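Local coordinates for protein transcriptional regulator, crp family (PDB 1O5L) that probably binds DNA as a transcription factor of the CRP family, its N-terminal part being a cyclic-nucleotide-binding-type beta domain, at residues V43-T53 against E64-I74. Numbering follows the deposited sequence.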
loop_
_atom_site.group_PDB
_atom_site.type_symbol
_atom_site.label_atom_id
_atom_site.label_comp_id
_atom_site.label_asym_id
_atom_site.label_seq_id
_atom_site.Cartn_x
_atom_site.Cartn_y
_atom_site.Cartn_z
ATOM N N VAL A 43 -8.143 -2.292 -13.306
ATOM C CA VAL A 43 -8.592 -2.406 -11.933
ATOM C C VAL A 43 -9.898 -3.245 -11.929
ATOM O O VAL A 43 -10.892 -2.931 -12.629
ATOM C CB VAL A 43 -8.848 -1.001 -11.333
ATOM C CG1 VAL A 43 -9.378 -1.094 -9.905
ATOM C CG2 VAL A 43 -7.586 -0.139 -11.407
ATOM N N LEU A 44 -9.894 -4.308 -11.137
ATOM C CA LEU A 44 -11.025 -5.240 -11.067
ATOM C C LEU A 44 -11.793 -5.043 -9.761
ATOM O O LEU A 44 -11.188 -4.986 -8.684
ATOM C CB LEU A 44 -10.517 -6.680 -11.173
ATOM C CG LEU A 44 -9.636 -7.045 -12.378
ATOM C CD1 LEU A 44 -9.400 -8.517 -12.385
ATOM C CD2 LEU A 44 -10.238 -6.615 -13.768
ATOM N N ILE A 45 -13.123 -4.939 -9.858
ATOM C CA ILE A 45 -13.991 -4.800 -8.685
ATOM C C ILE A 45 -15.054 -5.895 -8.702
ATOM O O ILE A 45 -15.800 -6.018 -9.678
ATOM C CB ILE A 45 -14.664 -3.371 -8.654
ATOM C CG1 ILE A 45 -13.598 -2.267 -8.639
ATOM C CG2 ILE A 45 -15.594 -3.215 -7.438
ATOM C CD1 ILE A 45 -14.175 -0.866 -8.819
ATOM N N LEU A 46 -15.131 -6.672 -7.626
ATOM C CA LEU A 46 -16.155 -7.700 -7.479
ATOM C C LEU A 46 -17.501 -7.076 -7.116
ATOM O O LEU A 46 -17.662 -6.509 -6.013
ATOM C CB LEU A 46 -15.787 -8.725 -6.396
ATOM C CG LEU A 46 -16.797 -9.841 -6.155
ATOM C CD1 LEU A 46 -16.893 -10.742 -7.392
ATOM C CD2 LEU A 46 -16.417 -10.690 -4.909
ATOM N N LEU A 47 -18.456 -7.268 -8.029
ATOM C CA LEU A 47 -19.792 -6.695 -7.962
ATOM C C LEU A 47 -20.748 -7.614 -7.242
ATOM O O LEU A 47 -21.546 -7.160 -6.421
ATOM C CB LEU A 47 -20.347 -6.469 -9.385
ATOM C CG LEU A 47 -19.647 -5.395 -10.230
ATOM C CD1 LEU A 47 -20.154 -5.414 -11.671
ATOM C CD2 LEU A 47 -19.829 -4.010 -9.585
ATOM N N GLU A 48 -20.702 -8.895 -7.610
ATOM C CA GLU A 48 -21.547 -9.909 -7.021
ATOM C C GLU A 48 -20.931 -11.298 -7.155
ATOM O O GLU A 48 -20.163 -11.551 -8.086
ATOM C CB GLU A 48 -22.958 -9.889 -7.597
ATOM C CG GLU A 48 -23.103 -9.532 -9.055
ATOM C CD GLU A 48 -24.576 -9.537 -9.490
ATOM O OE1 GLU A 48 -25.154 -10.656 -9.626
ATOM O OE2 GLU A 48 -25.156 -8.418 -9.649
ATOM N N GLY A 49 -21.278 -12.180 -6.210
ATOM C CA GLY A 49 -20.734 -13.528 -6.147
ATOM C C GLY A 49 -19.661 -13.689 -5.073
ATOM O O GLY A 49 -19.729 -13.069 -4.010
ATOM N N THR A 50 -18.689 -14.555 -5.343
ATOM C CA THR A 50 -17.626 -14.880 -4.393
ATOM C C THR A 50 -16.409 -15.396 -5.170
ATOM O O THR A 50 -16.533 -16.278 -6.029
ATOM C CB THR A 50 -18.082 -15.988 -3.374
ATOM O OG1 THR A 50 -19.291 -15.623 -2.699
ATOM C CG2 THR A 50 -17.097 -16.119 -2.228
ATOM N N LEU A 51 -15.231 -14.867 -4.832
ATOM C CA LEU A 51 -13.984 -15.316 -5.416
ATOM C C LEU A 51 -13.138 -16.039 -4.374
ATOM O O LEU A 51 -13.308 -15.812 -3.173
ATOM C CB LEU A 51 -13.218 -14.133 -5.978
ATOM C CG LEU A 51 -14.028 -13.234 -6.912
ATOM C CD1 LEU A 51 -13.175 -12.106 -7.380
ATOM C CD2 LEU A 51 -14.567 -14.040 -8.100
ATOM N N LYS A 52 -12.244 -16.913 -4.851
ATOM C CA LYS A 52 -11.207 -17.571 -4.031
ATOM C C LYS A 52 -9.813 -17.208 -4.521
ATOM O O LYS A 52 -9.551 -17.189 -5.732
ATOM C CB LYS A 52 -11.381 -19.085 -4.077
ATOM C CG LYS A 52 -12.525 -19.554 -3.197
ATOM C CD LYS A 52 -13.408 -20.568 -3.865
ATOM C CE LYS A 52 -12.730 -21.933 -3.995
ATOM N NZ LYS A 52 -13.704 -23.026 -3.601
ATOM N N THR A 53 -8.928 -16.882 -3.584
ATOM C CA THR A 53 -7.544 -16.618 -3.910
ATOM C C THR A 53 -6.723 -17.823 -3.472
ATOM O O THR A 53 -6.871 -18.298 -2.339
ATOM C CB THR A 53 -7.023 -15.301 -3.271
ATOM O OG1 THR A 53 -7.193 -15.294 -1.845
ATOM C CG2 THR A 53 -7.804 -14.089 -3.757
ATOM N N GLU A 64 -5.452 -22.469 -0.967
ATOM C CA GLU A 64 -6.369 -21.332 -0.842
ATOM C C GLU A 64 -5.951 -20.434 0.319
ATOM O O GLU A 64 -5.597 -20.904 1.383
ATOM C CB GLU A 64 -7.828 -21.762 -0.663
ATOM C CG GLU A 64 -8.755 -20.548 -0.606
ATOM C CD GLU A 64 -10.214 -20.884 -0.531
ATOM O OE1 GLU A 64 -10.661 -21.753 -1.308
ATOM O OE2 GLU A 64 -10.904 -20.272 0.318
ATOM N N ILE A 65 -6.040 -19.136 0.077
ATOM C CA ILE A 65 -5.530 -18.078 0.941
ATOM C C ILE A 65 -6.687 -17.322 1.575
ATOM O O ILE A 65 -6.673 -17.041 2.760
ATOM C CB ILE A 65 -4.638 -17.099 0.067
ATOM C CG1 ILE A 65 -3.358 -17.806 -0.415
ATOM C CG2 ILE A 65 -4.257 -15.814 0.800
ATOM C CD1 ILE A 65 -2.609 -18.597 0.656
ATOM N N ASP A 66 -7.662 -16.939 0.757
ATOM C CA ASP A 66 -8.798 -16.176 1.222
ATOM C C ASP A 66 -9.995 -16.323 0.301
ATOM O O ASP A 66 -9.924 -16.941 -0.762
ATOM C CB ASP A 66 -8.421 -14.687 1.327
ATOM C CG ASP A 66 -9.024 -13.997 2.562
ATOM O OD1 ASP A 66 -9.998 -14.520 3.182
ATOM O OD2 ASP A 66 -8.554 -12.917 2.993
ATOM N N GLU A 67 -11.098 -15.741 0.759
ATOM C CA GLU A 67 -12.263 -15.471 -0.054
ATOM C C GLU A 67 -12.384 -13.979 -0.297
ATOM O O GLU A 67 -11.920 -13.190 0.513
ATOM C CB GLU A 67 -13.528 -15.946 0.659
ATOM C CG GLU A 67 -13.769 -17.424 0.517
ATOM C CD GLU A 67 -15.141 -17.867 1.005
ATOM O OE1 GLU A 67 -15.951 -17.002 1.452
ATOM O OE2 GLU A 67 -15.404 -19.094 0.927
ATOM N N ILE A 68 -13.031 -13.592 -1.405
ATOM C CA ILE A 68 -13.414 -12.190 -1.636
ATOM C C ILE A 68 -14.923 -12.093 -1.814
ATOM O O ILE A 68 -15.479 -12.767 -2.657
ATOM C CB ILE A 68 -12.714 -11.631 -2.855
ATOM C CG1 ILE A 68 -11.209 -11.941 -2.792
ATOM C CG2 ILE A 68 -12.973 -10.082 -2.992
ATOM C CD1 ILE A 68 -10.450 -11.528 -4.067
ATOM N N LYS A 69 -15.570 -11.285 -0.981
ATOM C CA LYS A 69 -16.994 -11.004 -1.084
ATOM C C LYS A 69 -17.174 -9.598 -1.653
ATOM O O LYS A 69 -16.261 -8.779 -1.570
ATOM C CB LYS A 69 -17.660 -11.094 0.285
ATOM C CG LYS A 69 -17.633 -12.485 0.938
ATOM C CD LYS A 69 -18.730 -13.375 0.345
ATOM C CE LYS A 69 -18.887 -14.705 1.083
ATOM N NZ LYS A 69 -19.660 -15.702 0.247
ATOM N N PRO A 70 -18.331 -9.312 -2.252
ATOM C CA PRO A 70 -18.558 -8.007 -2.836
ATOM C C PRO A 70 -18.831 -6.937 -1.757
ATOM O O PRO A 70 -19.262 -7.291 -0.694
ATOM C CB PRO A 70 -19.773 -8.230 -3.741
ATOM C CG PRO A 70 -20.207 -9.665 -3.547
ATOM C CD PRO A 70 -19.502 -10.195 -2.382
ATOM N N VAL A 71 -18.572 -5.645 -1.990
ATOM C CA VAL A 71 -18.023 -5.083 -3.214
ATOM C C VAL A 71 -16.641 -4.572 -2.890
ATOM O O VAL A 71 -16.501 -3.693 -2.066
ATOM C CB VAL A 71 -18.870 -3.881 -3.702
ATOM C CG1 VAL A 71 -18.371 -3.362 -4.992
ATOM C CG2 VAL A 71 -20.342 -4.263 -3.826
ATOM N N GLN A 72 -15.632 -5.076 -3.595
ATOM C CA GLN A 72 -14.221 -4.819 -3.281
ATOM C C GLN A 72 -13.348 -4.772 -4.516
ATOM O O GLN A 72 -13.573 -5.543 -5.441
ATOM C CB GLN A 72 -13.654 -6.000 -2.470
ATOM C CG GLN A 72 -13.883 -5.960 -1.024
ATOM C CD GLN A 72 -13.127 -7.117 -0.350
ATOM O OE1 GLN A 72 -11.872 -7.176 -0.415
ATOM N NE2 GLN A 72 -13.885 -8.060 0.273
ATOM N N ILE A 73 -12.301 -3.939 -4.469
ATOM C CA ILE A 73 -11.199 -3.989 -5.448
ATOM C C ILE A 73 -10.322 -5.218 -5.184
ATOM O O ILE A 73 -9.980 -5.495 -4.056
ATOM C CB ILE A 73 -10.314 -2.718 -5.396
ATOM C CG1 ILE A 73 -11.144 -1.454 -5.634
ATOM C CG2 ILE A 73 -9.182 -2.804 -6.473
ATOM C CD1 ILE A 73 -10.506 -0.180 -5.119
ATOM N N ILE A 74 -9.969 -5.934 -6.241
ATOM C CA ILE A 74 -9.074 -7.073 -6.186
ATOM C C ILE A 74 -7.556 -6.706 -6.312
ATOM O O ILE A 74 -7.136 -6.085 -7.291
ATOM C CB ILE A 74 -9.462 -8.045 -7.305
ATOM C CG1 ILE A 74 -10.893 -8.529 -7.062
ATOM C CG2 ILE A 74 -8.444 -9.217 -7.394
ATOM C CD1 ILE A 74 -11.502 -9.216 -8.234
HETATM O O HOH W 1 -7.501 -5.321 -9.796
#
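A regular antiparallel hairpin pairing, Leu-51 to Thr-53 on Asp-66 to Ile-68, and a short, looser one centred on Ile-45 and Ile-73 join these segments within the cyclic nucleotide-binding-type, cupin-like beta roll. Both segments turn sharply midway, at 47-50 and 69-71, and so pass together from one sheet to the other. In the hairpin, Leu-51 and Ile-68 form a hydrogen-bonded pair, Leu-51 N meeting Ile-68 O at 3.0 Å and Ile-68 N returning to Leu-51 O. Ile-65 and Asp-66 make a classic beta bulge opposite Thr-53, whose O takes Ile-65 N at 2.7 Å and Asp-66 N only weakly. Thr-53 CG2 packs on Ile-68 CD1 at 3.7 Å. The looser pairing is held by Leu-46 N to Gln-72 O and Ile-74 N to Leu-44 O, and a water links Leu-44 N to Ile-74 O. Between the sheets, chi1 180° and chi2 66° of Leu-46 together bring CD2 to 3.2 Å from Ile-68 O and within 4.0 Å of Ile-68 CG2 and of Pro-70 CD, at a slant to the proline. Leu-51 CD1 and Ile-74 CD1 press together at 3.4 Å, their side chains crossing at about a right angle. The Pro-70 ring, followed by a cis peptide bond, lies against Gly-49, its CD 3.3 Å from Gly-49 O. Beside it Lys-69, bent at chi2, swings its NZ back to donate to Thr-50 OG1 at 3.0 Å; that hydroxyl also bonds Glu-94. A valine here has no hydroxyl, so Lys-69 NZ and Glu-94 would probably lose their common partner and the lysine end would be freer to turn. Backbone bonds thus fix the hairpin register, while aliphatic side chains fill the bend and the Thr-50 hydroxyl bridges a lysine and a glutamate beside it.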